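Local coordinates for valine-pyruvate aminotransferase (Salmonella typhimurium, PDB 3G7Q), which probably transfers the amino group of valine to pyruvate, giving 3-methyl-2-oxobutanoate and alanine, with pyridoxal 5'-phosphate as cofactor, at residues P215-N220 with I243-L248; G106-F111 with E137-A142. All coordinates share one frame; numbering follows the deposited sequence.

Overall arrangement
The two contacts come in series along the chain: contact 2 (106-111 with 137-142) closes before contact 1 (215-220 with 243-248) opens. Their centres lie about 11 Å apart, both within the class I and II aminotransferase domain. Contact 1 pairs two parallel strands of the seven-stranded mixed sheet; contact 2 joins the start of helix 107-118, which packs on that sheet, to the short helix 138-142, which follows strand 129-132 of the same sheet. Phe-111 belongs to both settings, its ring atoms CE1, CE2 and CZ packing against Val-217, Asp-219 and Cys-245, respectively. Together the contacts bring a helix N-terminus beside the C-terminal strand ends, where this family places its cofactor.

Contact 1: P215-N220 with I243-L248; sequences PLVIDN and ILCMSL
Four backbone hydrogen bonds join strands 216-219 and 243-247, which run parallel at 15° to each other. They alternate in direction. Ile-243 N gives to Leu-216 O at 2.9 Å, and Ile-218 N answers by giving to Ile-243 O. Cys-245 N then donates to Ile-218 O, so that Ile-218 uses both its N-H and its carbonyl. The last bond, from Asn-220 N to Cys-245 O, is 2.7 Å long. The third lies in the carbonyl plane, whereas the donor of the first stands above it.

On one face sit Val-217, Asp-219, Ile-243 and Cys-245. Ile-243 holds CG1 anti to its carbonyl carbon (chi1 -57°), so CD1 reaches Pro-215 CB at 3.6 Å and Val-217 CG2 at 4.0 Å; beta-branched Val-217 and Ile-243 suit an extended strand and fill the buried layer between sheet and helix 107-118. Ile-218 and Leu-244 share the other face; Leu-244 CD1 lies 3.4 Å from Asn-220 CB, whose side chain runs alongside. Asn-220 OD1 is 3.3 Å from CE of selenomethionine Met-246, whose chain bends at its last torsion. Beyond the last of the four bonds a water links the segments, donating to Asn-220 O and accepting from Ser-247 N.

Second-shell bonds set the polar ends. Asp-219 OD1 accepts from Ala-221 N, and Asn-220 ND2 makes a weak bond to Arg-188 O. As in other aminotransferases of this class, the Asp-219 carboxylate probably pairs with the cofactor's pyridine nitrogen, and would favour its protonated, positively charged form.

Phe-111 of helix 107-118 touches Val-217 and Asp-219, while Leu-114 and Phe-118 cover Val-217 and Ile-243, respectively. Strand 181-187 continues the sheet beyond 216-219, and strand 259-262 flanks 242-247, antiparallel to it.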
loop_
_atom_site.group_PDB
_atom_site.type_symbol
_atom_site.label_atom_id
_atom_site.label_comp_id
_atom_site.label_asym_id
_atom_site.label_seq_id
_atom_site.Cartn_x
_atom_site.Cartn_y
_atom_site.Cartn_z
ATOM N N PRO A 215 -21.981 6.185 -8.742
ATOM C CA PRO A 215 -20.992 5.756 -9.729
ATOM C C PRO A 215 -21.114 4.312 -10.175
ATOM O O PRO A 215 -21.579 3.451 -9.414
ATOM C CB PRO A 215 -19.660 5.885 -8.980
ATOM C CG PRO A 215 -20.023 5.774 -7.525
ATOM C CD PRO A 215 -21.391 6.373 -7.400
ATOM N N LEU A 216 -20.668 4.062 -11.399
ATOM C CA LEU A 216 -20.531 2.704 -11.917
ATOM C C LEU A 216 -19.047 2.420 -11.894
ATOM O O LEU A 216 -18.294 3.075 -12.587
ATOM C CB LEU A 216 -21.048 2.577 -13.340
ATOM C CG LEU A 216 -20.830 1.234 -14.041
ATOM C CD1 LEU A 216 -21.402 0.072 -13.212
ATOM C CD2 LEU A 216 -21.410 1.282 -15.494
ATOM N N VAL A 217 -18.641 1.448 -11.082
ATOM C CA VAL A 217 -17.242 1.123 -10.899
ATOM C C VAL A 217 -16.953 -0.122 -11.719
ATOM O O VAL A 217 -17.662 -1.125 -11.585
ATOM C CB VAL A 217 -16.925 0.886 -9.398
ATOM C CG1 VAL A 217 -15.443 0.626 -9.203
ATOM C CG2 VAL A 217 -17.361 2.099 -8.555
ATOM N N ILE A 218 -15.942 -0.047 -12.585
ATOM C CA ILE A 218 -15.550 -1.162 -13.455
ATOM C C ILE A 218 -14.094 -1.560 -13.205
ATOM O O ILE A 218 -13.174 -0.765 -13.396
ATOM C CB ILE A 218 -15.721 -0.841 -14.957
ATOM C CG1 ILE A 218 -17.133 -0.311 -15.237
ATOM C CG2 ILE A 218 -15.403 -2.094 -15.791
ATOM C CD1 ILE A 218 -17.370 0.230 -16.689
ATOM N N ASP A 219 -13.898 -2.782 -12.737
ATOM C CA ASP A 219 -12.574 -3.304 -12.517
ATOM C C ASP A 219 -12.072 -3.887 -13.852
ATOM O O ASP A 219 -12.602 -4.898 -14.326
ATOM C CB ASP A 219 -12.583 -4.366 -11.448
ATOM C CG ASP A 219 -11.175 -4.796 -11.063
ATOM O OD1 ASP A 219 -10.209 -4.363 -11.728
ATOM O OD2 ASP A 219 -11.051 -5.525 -10.071
ATOM N N ASN A 220 -11.050 -3.236 -14.424
ATOM C CA ASN A 220 -10.459 -3.550 -15.743
ATOM C C ASN A 220 -9.041 -4.124 -15.556
ATOM O O ASN A 220 -8.197 -3.969 -16.438
ATOM C CB ASN A 220 -10.414 -2.275 -16.564
ATOM C CG ASN A 220 -10.187 -2.474 -18.081
ATOM O OD1 ASN A 220 -9.216 -1.970 -18.657
ATOM N ND2 ASN A 220 -11.085 -3.161 -18.711
ATOM N N ILE A 243 -16.022 4.928 -12.815
ATOM C CA ILE A 243 -14.752 4.819 -12.105
ATOM C C ILE A 243 -14.125 3.540 -12.646
ATOM O O ILE A 243 -14.668 2.465 -12.454
ATOM C CB ILE A 243 -14.922 4.748 -10.584
ATOM C CG1 ILE A 243 -15.709 5.975 -10.046
ATOM C CG2 ILE A 243 -13.540 4.682 -9.886
ATOM C CD1 ILE A 243 -16.050 5.859 -8.560
ATOM N N LEU A 244 -12.971 3.664 -13.295
ATOM C CA LEU A 244 -12.316 2.544 -13.962
ATOM C C LEU A 244 -11.012 2.183 -13.259
ATOM O O LEU A 244 -10.132 3.037 -13.167
ATOM C CB LEU A 244 -12.075 2.963 -15.414
ATOM C CG LEU A 244 -11.381 2.071 -16.436
ATOM C CD1 LEU A 244 -12.044 0.728 -16.462
ATOM C CD2 LEU A 244 -11.447 2.771 -17.810
ATOM N N CYS A 245 -10.876 0.929 -12.799
ATOM C CA CYS A 245 -9.682 0.485 -12.081
ATOM C C CYS A 245 -8.843 -0.381 -13.001
ATOM O O CYS A 245 -9.359 -1.329 -13.599
ATOM C CB CYS A 245 -10.047 -0.300 -10.835
ATOM S SG CYS A 245 -11.052 0.703 -9.696
HETATM N N MSE A 246 -7.562 -0.041 -13.115
HETATM C CA MSE A 246 -6.617 -0.777 -13.935
HETATM C C MSE A 246 -5.430 -1.151 -13.065
HETATM O O MSE A 246 -5.276 -0.652 -11.953
HETATM C CB MSE A 246 -6.202 0.047 -15.161
HETATM C CG MSE A 246 -7.391 0.424 -16.067
HETATM SE SE MSE A 246 -6.755 1.397 -17.619
HETATM C CE MSE A 246 -6.289 -0.530 -18.721
ATOM N N SER A 247 -4.569 -2.012 -13.576
ATOM C CA SER A 247 -3.446 -2.478 -12.785
ATOM C C SER A 247 -2.329 -2.932 -13.680
ATOM O O SER A 247 -2.552 -3.302 -14.812
ATOM C CB SER A 247 -3.912 -3.661 -11.918
ATOM O OG SER A 247 -2.830 -4.203 -11.156
ATOM N N LEU A 248 -1.116 -2.886 -13.162
ATOM C CA LEU A 248 0.052 -3.375 -13.882
ATOM C C LEU A 248 0.335 -4.858 -13.619
ATOM O O LEU A 248 0.996 -5.504 -14.407
ATOM C CB LEU A 248 1.244 -2.551 -13.411
ATOM C CG LEU A 248 2.574 -2.595 -14.125
ATOM C CD1 LEU A 248 2.452 -2.339 -15.615
ATOM C CD2 LEU A 248 3.467 -1.523 -13.441
HETATM O O HOH W 1 -5.577 -3.100 -16.131
#

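Contact 2: G106-F111 with E137-A142; sequences GSQSAF and EYIGYA
Phe-111 and Ile-139 make the buried, apolar part of this helix-to-helix contact. The short axes run 86° apart and 11.2 Å from each other, so side chains rather than backbones bridge the helices. Ile-139 turns CG1 anti to its backbone N (chi1 -168°), bringing that atom 3.9 Å from Phe-111 CB, while its CD1 lies 4.0 Å from the same carbon. The two side chains cross obliquely, and Ile-139 also rests on Phe-132 of strand 129-132.

The other side is partly exposed, and no hydrogen bond crosses between the segments there. Gln-108, extended beyond CG, carries its amide past Ala-142, with NE2 3.6 Å from the small CB. Its OE1 stays 3.9 Å from Tyr-138 OH, the amide plane almost perpendicular to the phenol ring. NE2 makes weak hydrogen bonds to Asp-143 OD1 and to Ile-277 O of the second subunit, so this end lies at the dimer interface.

Gly-106, whose phi of 155° suits a residue without a side chain, is the N-cap of helix 107-118; its O accepts from Ala-110 N, Ser-109 OG and Thr-104 OG1. A helix N-terminus opening with Gly-106 and Ser-107 is consistent with the phosphate-binding helix start of fold type I aminotransferases.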
loop_
_atom_site.group_PDB
_atom_site.type_symbol
_atom_site.label_atom_id
_atom_site.label_comp_id
_atom_site.label_asym_id
_atom_site.label_seq_id
_atom_site.Cartn_x
_atom_site.Cartn_y
_atom_site.Cartn_z
ATOM N N GLY A 106 -2.475 -1.091 -5.613
ATOM C CA GLY A 106 -3.090 -2.185 -6.351
ATOM C C GLY A 106 -4.602 -2.112 -6.369
ATOM O O GLY A 106 -5.210 -1.210 -5.785
ATOM N N SER A 107 -5.196 -3.097 -7.033
ATOM C CA SER A 107 -6.644 -3.208 -7.171
ATOM C C SER A 107 -7.374 -3.230 -5.848
ATOM O O SER A 107 -8.367 -2.528 -5.653
ATOM C CB SER A 107 -6.998 -4.488 -7.937
ATOM O OG SER A 107 -6.567 -4.422 -9.295
ATOM N N GLN A 108 -6.859 -4.011 -4.917
ATOM C CA GLN A 108 -7.524 -4.194 -3.650
ATOM C C GLN A 108 -7.541 -2.935 -2.778
ATOM O O GLN A 108 -8.554 -2.655 -2.130
ATOM C CB GLN A 108 -6.892 -5.385 -2.940
ATOM C CG GLN A 108 -7.717 -5.904 -1.793
ATOM C CD GLN A 108 -7.473 -7.385 -1.486
ATOM O OE1 GLN A 108 -6.693 -8.063 -2.160
ATOM N NE2 GLN A 108 -8.166 -7.892 -0.472
ATOM N N SER A 109 -6.442 -2.175 -2.755
ATOM C CA SER A 109 -6.425 -0.908 -2.025
ATOM C C SER A 109 -7.340 0.108 -2.731
ATOM O O SER A 109 -7.968 0.956 -2.098
ATOM C CB SER A 109 -5.005 -0.358 -1.927
ATOM O OG SER A 109 -4.449 -0.211 -3.227
ATOM N N ALA A 110 -7.374 0.052 -4.056
ATOM C CA ALA A 110 -8.287 0.896 -4.821
ATOM C C ALA A 110 -9.733 0.709 -4.333
ATOM O O ALA A 110 -10.409 1.681 -4.023
ATOM C CB ALA A 110 -8.172 0.576 -6.295
ATOM N N PHE A 111 -10.195 -0.537 -4.227
ATOM C CA PHE A 111 -11.584 -0.764 -3.793
ATOM C C PHE A 111 -11.843 -0.387 -2.336
ATOM O O PHE A 111 -12.931 0.099 -2.005
ATOM C CB PHE A 111 -12.038 -2.176 -4.154
ATOM C CG PHE A 111 -12.262 -2.323 -5.622
ATOM C CD1 PHE A 111 -13.460 -1.907 -6.188
ATOM C CD2 PHE A 111 -11.253 -2.766 -6.457
ATOM C CE1 PHE A 111 -13.658 -1.995 -7.547
ATOM C CE2 PHE A 111 -11.442 -2.847 -7.806
ATOM C CZ PHE A 111 -12.653 -2.455 -8.352
ATOM N N GLU A 137 -18.394 -12.236 -8.105
ATOM C CA GLU A 137 -17.331 -11.258 -8.248
ATOM C C GLU A 137 -16.240 -11.616 -7.261
ATOM O O GLU A 137 -16.507 -12.234 -6.231
ATOM C CB GLU A 137 -17.853 -9.853 -7.931
ATOM C CG GLU A 137 -18.633 -9.187 -9.047
ATOM C CD GLU A 137 -17.748 -8.734 -10.215
ATOM O OE1 GLU A 137 -16.512 -8.852 -10.123
ATOM O OE2 GLU A 137 -18.302 -8.273 -11.230
ATOM N N TYR A 138 -15.009 -11.259 -7.584
ATOM C CA TYR A 138 -13.886 -11.493 -6.694
ATOM C C TYR A 138 -13.776 -10.489 -5.544
ATOM O O TYR A 138 -13.541 -10.885 -4.409
ATOM C CB TYR A 138 -12.579 -11.497 -7.490
ATOM C CG TYR A 138 -11.360 -11.394 -6.607
ATOM C CD1 TYR A 138 -10.941 -12.481 -5.863
ATOM C CD2 TYR A 138 -10.640 -10.210 -6.507
ATOM C CE1 TYR A 138 -9.830 -12.407 -5.034
ATOM C CE2 TYR A 138 -9.524 -10.118 -5.669
ATOM C CZ TYR A 138 -9.126 -11.227 -4.937
ATOM O OH TYR A 138 -8.033 -11.184 -4.087
ATOM N N ILE A 139 -13.932 -9.201 -5.793
ATOM C CA ILE A 139 -13.723 -8.253 -4.662
ATOM C C ILE A 139 -14.596 -8.582 -3.423
ATOM O O ILE A 139 -14.152 -8.422 -2.268
ATOM C CB ILE A 139 -13.838 -6.757 -5.102
ATOM C CG1 ILE A 139 -13.315 -5.840 -3.978
ATOM C CG2 ILE A 139 -15.257 -6.417 -5.541
ATOM C CD1 ILE A 139 -11.843 -6.113 -3.578
ATOM N N GLY A 140 -15.814 -9.069 -3.660
ATOM C CA GLY A 140 -16.667 -9.551 -2.568
ATOM C C GLY A 140 -15.964 -10.681 -1.809
ATOM O O GLY A 140 -15.966 -10.707 -0.572
ATOM N N TYR A 141 -15.363 -11.617 -2.551
ATOM C CA TYR A 141 -14.575 -12.706 -1.947
ATOM C C TYR A 141 -13.337 -12.194 -1.204
ATOM O O TYR A 141 -13.099 -12.584 -0.067
ATOM C CB TYR A 141 -14.164 -13.720 -3.020
ATOM C CG TYR A 141 -13.019 -14.673 -2.698
ATOM C CD1 TYR A 141 -13.203 -15.771 -1.890
ATOM C CD2 TYR A 141 -11.776 -14.512 -3.290
ATOM C CE1 TYR A 141 -12.160 -16.665 -1.627
ATOM C CE2 TYR A 141 -10.722 -15.401 -3.057
ATOM C CZ TYR A 141 -10.918 -16.473 -2.222
ATOM O OH TYR A 141 -9.879 -17.350 -1.978
ATOM N N ALA A 142 -12.567 -11.317 -1.849
ATOM C CA ALA A 142 -11.330 -10.784 -1.269
ATOM C C ALA A 142 -11.563 -10.033 0.051
ATOM O O ALA A 142 -10.811 -10.210 1.015
ATOM C CB ALA A 142 -10.628 -9.879 -2.276
#